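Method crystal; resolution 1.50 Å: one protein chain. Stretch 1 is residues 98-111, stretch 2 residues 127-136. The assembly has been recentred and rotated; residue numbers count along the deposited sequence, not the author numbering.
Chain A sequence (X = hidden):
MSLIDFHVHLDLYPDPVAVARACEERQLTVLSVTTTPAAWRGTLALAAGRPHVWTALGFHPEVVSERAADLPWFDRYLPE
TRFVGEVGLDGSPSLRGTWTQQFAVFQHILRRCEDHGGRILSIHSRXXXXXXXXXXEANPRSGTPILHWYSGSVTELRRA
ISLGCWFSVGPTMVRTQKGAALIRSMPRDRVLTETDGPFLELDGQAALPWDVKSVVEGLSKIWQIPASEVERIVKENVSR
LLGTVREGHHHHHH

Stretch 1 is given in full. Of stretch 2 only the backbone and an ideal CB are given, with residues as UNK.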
# COMPACT_ATOMS: atom_id res chain seq x y z
N THR A 98 5.37 -1.67 21.55
CA THR A 98 4.08 -2.10 21.01
C THR A 98 4.15 -3.37 20.14
O THR A 98 3.14 -3.77 19.55
CB THR A 98 3.42 -0.98 20.19
OG1 THR A 98 4.07 -0.83 18.91
CG2 THR A 98 3.45 0.34 20.97
N TRP A 99 5.32 -4.00 20.08
CA TRP A 99 5.52 -5.10 19.15
C TRP A 99 4.52 -6.24 19.31
O TRP A 99 3.94 -6.71 18.32
CB TRP A 99 6.96 -5.65 19.24
CG TRP A 99 7.16 -6.76 18.27
CD1 TRP A 99 7.17 -8.10 18.52
CD2 TRP A 99 7.30 -6.63 16.85
NE1 TRP A 99 7.33 -8.80 17.36
CE2 TRP A 99 7.41 -7.93 16.32
CE3 TRP A 99 7.35 -5.54 15.97
CZ2 TRP A 99 7.59 -8.17 14.97
CZ3 TRP A 99 7.53 -5.78 14.62
CH2 TRP A 99 7.65 -7.08 14.14
N THR A 100 4.31 -6.73 20.54
CA THR A 100 3.33 -7.80 20.78
C THR A 100 1.94 -7.44 20.24
O THR A 100 1.28 -8.27 19.60
CB THR A 100 3.22 -8.17 22.28
OG1 THR A 100 4.48 -8.69 22.73
CG2 THR A 100 2.13 -9.22 22.52
N GLN A 101 1.53 -6.21 20.47
CA GLN A 101 0.23 -5.73 19.99
C GLN A 101 0.22 -5.60 18.46
O GLN A 101 -0.76 -5.94 17.81
CB GLN A 101 -0.17 -4.40 20.66
CG GLN A 101 -1.41 -3.68 20.07
CD GLN A 101 -2.76 -4.37 20.33
OE1 GLN A 101 -2.81 -5.52 20.78
NE2 GLN A 101 -3.86 -3.66 20.06
N GLN A 102 1.31 -5.10 17.87
CA GLN A 102 1.39 -5.05 16.41
C GLN A 102 1.22 -6.44 15.80
O GLN A 102 0.48 -6.66 14.86
CB GLN A 102 2.74 -4.54 15.95
CG GLN A 102 3.00 -3.08 16.13
CD GLN A 102 4.26 -2.69 15.40
OE1 GLN A 102 4.42 -3.05 14.23
NE2 GLN A 102 5.19 -2.03 16.09
N PHE A 103 1.93 -7.41 16.36
CA PHE A 103 1.89 -8.77 15.83
C PHE A 103 0.49 -9.37 15.98
O PHE A 103 -0.07 -9.94 15.06
CB PHE A 103 2.96 -9.60 16.55
CG PHE A 103 3.01 -11.03 16.12
CD1 PHE A 103 3.98 -11.47 15.23
CD2 PHE A 103 2.12 -11.96 16.65
CE1 PHE A 103 4.05 -12.80 14.85
CE2 PHE A 103 2.17 -13.30 16.26
CZ PHE A 103 3.14 -13.72 15.37
N ALA A 104 -0.11 -9.20 17.16
CA ALA A 104 -1.45 -9.68 17.42
C ALA A 104 -2.46 -9.14 16.42
O ALA A 104 -3.27 -9.89 15.86
CB ALA A 104 -1.87 -9.33 18.83
N VAL A 105 -2.42 -7.82 16.20
CA VAL A 105 -3.35 -7.20 15.27
C VAL A 105 -3.14 -7.68 13.83
O VAL A 105 -4.10 -7.98 13.12
CB VAL A 105 -3.25 -5.64 15.34
CG1 VAL A 105 -3.95 -4.99 14.17
CG2 VAL A 105 -3.83 -5.14 16.65
N PHE A 106 -1.90 -7.69 13.37
CA PHE A 106 -1.63 -8.11 12.00
C PHE A 106 -2.03 -9.57 11.77
O PHE A 106 -2.62 -9.93 10.75
CB PHE A 106 -0.14 -7.90 11.67
CG PHE A 106 0.20 -8.09 10.23
CD1 PHE A 106 -0.60 -7.61 9.20
CD2 PHE A 106 1.38 -8.75 9.89
CE1 PHE A 106 -0.21 -7.80 7.86
CE2 PHE A 106 1.75 -8.95 8.58
CZ PHE A 106 0.98 -8.49 7.56
N GLN A 107 -1.73 -10.42 12.74
CA GLN A 107 -2.12 -11.84 12.62
C GLN A 107 -3.63 -11.97 12.56
O GLN A 107 -4.18 -12.72 11.74
CB GLN A 107 -1.57 -12.63 13.79
CG GLN A 107 -2.12 -14.03 13.90
CD GLN A 107 -1.46 -14.77 15.03
OE1 GLN A 107 -1.84 -14.62 16.20
NE2 GLN A 107 -0.46 -15.58 14.69
N HIS A 108 -4.33 -11.20 13.41
CA HIS A 108 -5.80 -11.16 13.42
C HIS A 108 -6.32 -10.75 12.04
O HIS A 108 -7.23 -11.36 11.48
CB HIS A 108 -6.32 -10.20 14.50
CG HIS A 108 -7.80 -9.92 14.43
ND1 HIS A 108 -8.73 -10.63 15.17
CD2 HIS A 108 -8.49 -8.98 13.76
CE1 HIS A 108 -9.94 -10.14 14.93
NE2 HIS A 108 -9.82 -9.15 14.07
N ILE A 109 -5.71 -9.69 11.48
CA ILE A 109 -6.13 -9.16 10.21
C ILE A 109 -5.96 -10.21 9.12
O ILE A 109 -6.87 -10.42 8.33
CB ILE A 109 -5.40 -7.84 9.89
CG1 ILE A 109 -6.08 -6.71 10.70
CG2 ILE A 109 -5.45 -7.56 8.40
CD1 ILE A 109 -5.40 -5.36 10.64
N LEU A 110 -4.82 -10.88 9.08
CA LEU A 110 -4.57 -11.88 8.05
C LEU A 110 -5.55 -13.04 8.17
O LEU A 110 -6.10 -13.48 7.17
CB LEU A 110 -3.13 -12.38 8.12
CG LEU A 110 -2.06 -11.35 7.81
CD1 LEU A 110 -0.68 -11.97 7.92
CD2 LEU A 110 -2.23 -10.74 6.40
N ARG A 111 -5.83 -13.46 9.39
CA ARG A 111 -6.79 -14.54 9.60
C ARG A 111 -8.21 -14.15 9.16
O ARG A 111 -8.89 -14.94 8.49
CB ARG A 111 -6.75 -15.00 11.06
CG ARG A 111 -5.45 -15.70 11.43
CD ARG A 111 -5.66 -16.64 12.60
NE ARG A 111 -4.43 -16.91 13.35
CZ ARG A 111 -3.38 -17.61 12.91
NH1 ARG A 111 -3.34 -18.11 11.67
NH2 ARG A 111 -2.34 -17.79 13.72
N UNK A 127 11.53 -1.92 8.56
CA UNK A 127 12.36 -2.51 9.62
C UNK A 127 11.83 -3.82 10.22
O UNK A 127 12.24 -4.22 11.30
CB UNK A 127 12.52 -1.49 10.75
N UNK A 128 10.92 -4.48 9.50
CA UNK A 128 10.26 -5.69 9.94
C UNK A 128 9.94 -6.60 8.76
O UNK A 128 9.00 -7.37 8.79
CB UNK A 128 8.98 -5.35 10.71
N UNK A 129 10.77 -6.53 7.73
CA UNK A 129 10.49 -7.21 6.49
C UNK A 129 10.46 -8.73 6.69
O UNK A 129 9.51 -9.40 6.23
CB UNK A 129 11.53 -6.83 5.44
N UNK A 130 11.47 -9.27 7.37
CA UNK A 130 11.50 -10.71 7.61
C UNK A 130 10.30 -11.19 8.43
O UNK A 130 9.75 -12.26 8.17
CB UNK A 130 12.80 -11.09 8.32
N UNK A 131 9.87 -10.37 9.40
CA UNK A 131 8.74 -10.75 10.25
C UNK A 131 7.44 -10.68 9.47
O UNK A 131 6.58 -11.54 9.60
CB UNK A 131 8.66 -9.85 11.48
N UNK A 132 7.30 -9.66 8.62
CA UNK A 132 6.12 -9.59 7.74
C UNK A 132 6.05 -10.82 6.83
O UNK A 132 5.01 -11.44 6.68
CB UNK A 132 6.15 -8.31 6.90
N UNK A 133 7.20 -11.18 6.25
CA UNK A 133 7.23 -12.35 5.37
C UNK A 133 6.91 -13.64 6.11
O UNK A 133 6.22 -14.50 5.58
CB UNK A 133 8.60 -12.47 4.70
N UNK A 134 7.38 -13.78 7.35
CA UNK A 134 7.03 -14.96 8.17
C UNK A 134 5.51 -15.03 8.35
O UNK A 134 4.88 -16.09 8.21
CB UNK A 134 7.72 -14.90 9.53
N UNK A 135 4.90 -13.87 8.59
CA UNK A 135 3.43 -13.82 8.78
C UNK A 135 2.70 -14.20 7.51
O UNK A 135 1.71 -14.88 7.57
CB UNK A 135 2.99 -12.42 9.23
N UNK A 136 3.17 -13.70 6.37
CA UNK A 136 2.52 -13.98 5.10
C UNK A 136 2.69 -15.45 4.75
O UNK A 136 1.76 -16.08 4.23
CB UNK A 136 3.09 -13.09 3.99

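Helix 99-111 and helix 129-136 run in roughly the same direction, 34° apart, with axes 10.9 Å apart at closest approach. Trp 99, Phe 103, Phe 106 and Leu 110 supply the contact surface of stretch 1.

Position 127 has phi/psi of 62/19, a left-handed conformation that often favours glycine or asparagine. Its ideal CB has nothing of stretch 1 within 5.5 Å, so stretch 1 sets no limit on size there. It is Arg 127, out of reach of stretch 1.

Position 128 is the N-cap of the helix. Serine, threonine or aspartate would be usual there, but CA-to-CB points toward stretch 1. The ideal CB lies 4.1 Å from Trp 99 CH2, so a small residue also fits. It is Ala 128; its methyl group meets the edge of the indole ring.

Positions 129 and 130 are out of reach of stretch 1, and many residues would do. They are Glu 129 and Ser 130. Glu 129 OE2 accepts a hydrogen bond from Arg 127 N at 3.2 Å.

Position 131 points toward stretch 1, with its ideal CB 4.0 Å from Trp 99 CH2. The indole offers a carbon surface, so an aliphatic chain, or a polar one with a methylene stem, would suit. It is Glu 131. Its CG packs 3.8 Å from Trp 99 CZ2, and the carboxylate lies farther from the ring.

Position 132 points sideways. Its ideal CB is 4.8 Å from Phe 106 CE2, so a medium apolar residue could touch that ring. It is Val 132, with CG1 4.4 Å from Phe 106 CE2.

Position 133 points away from stretch 1, which sets no preference; it is Leu 133. Position 134 is out of reach and equally unconstrained by stretch 1; it is Asn 134.

Position 135 points toward stretch 1. Its ideal CB is already 3.7 Å from Phe 106 CE2 and 3.9 Å from Leu 110 CD1. Close neighbours favour a small residue: alanine, serine or cysteine. It is Cys 135, the residue of stretch 2 most covered by stretch 1. With chi1 in m, SG lies 4.1 Å from Phe 103 CE1. The sulfur sits obliquely to two rings, 4.9 Å from the Phe 103 centroid and 5.1 Å from that of Phe 106.

Position 136 points sideways, its ideal CB beyond 5.5 Å of stretch 1. A longer apolar chain could still reach Leu 110: leucine, isoleucine or methionine. It is Leu 136, with CD2 4.3 Å from Leu 110 CD2.

No hydrogen bond joins the stretches.

Stretch 2 (127-136) RAESEVLNCL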
# COMPACT_ATOMS: atom_id res chain seq x y z
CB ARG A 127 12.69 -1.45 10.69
CG ARG A 127 13.44 -0.26 10.16
CD ARG A 127 13.37 0.88 11.13
NE ARG A 127 14.30 1.96 10.81
CZ ARG A 127 14.30 3.14 11.41
NH1 ARG A 127 13.41 3.41 12.35
NH2 ARG A 127 15.19 4.07 11.05
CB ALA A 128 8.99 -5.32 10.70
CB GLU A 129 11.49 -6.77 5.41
CG GLU A 129 11.44 -5.28 5.05
CD GLU A 129 12.29 -4.37 5.93
OE1 GLU A 129 12.96 -4.91 6.84
OE2 GLU A 129 12.28 -3.11 5.72
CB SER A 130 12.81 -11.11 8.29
OG SER A 130 13.86 -11.12 7.33
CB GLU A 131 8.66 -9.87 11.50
CG GLU A 131 9.84 -10.06 12.49
CD GLU A 131 11.19 -9.59 11.98
OE1 GLU A 131 11.28 -8.49 11.37
OE2 GLU A 131 12.20 -10.33 12.19
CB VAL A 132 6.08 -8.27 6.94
CG1 VAL A 132 5.07 -8.36 5.78
CG2 VAL A 132 5.72 -7.10 7.90
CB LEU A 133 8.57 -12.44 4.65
CG LEU A 133 8.87 -11.30 3.67
CD1 LEU A 133 10.19 -11.48 2.98
CD2 LEU A 133 7.77 -11.18 2.65
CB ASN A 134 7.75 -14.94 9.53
CG ASN A 134 9.24 -15.18 9.39
OD1 ASN A 134 9.69 -15.71 8.39
ND2 ASN A 134 10.01 -14.76 10.39
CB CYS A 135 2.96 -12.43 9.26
SG CYS A 135 3.47 -11.97 10.92
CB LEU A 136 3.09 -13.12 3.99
CG LEU A 136 2.74 -11.63 4.10
CD1 LEU A 136 3.47 -10.83 3.04
CD2 LEU A 136 1.23 -11.42 4.00
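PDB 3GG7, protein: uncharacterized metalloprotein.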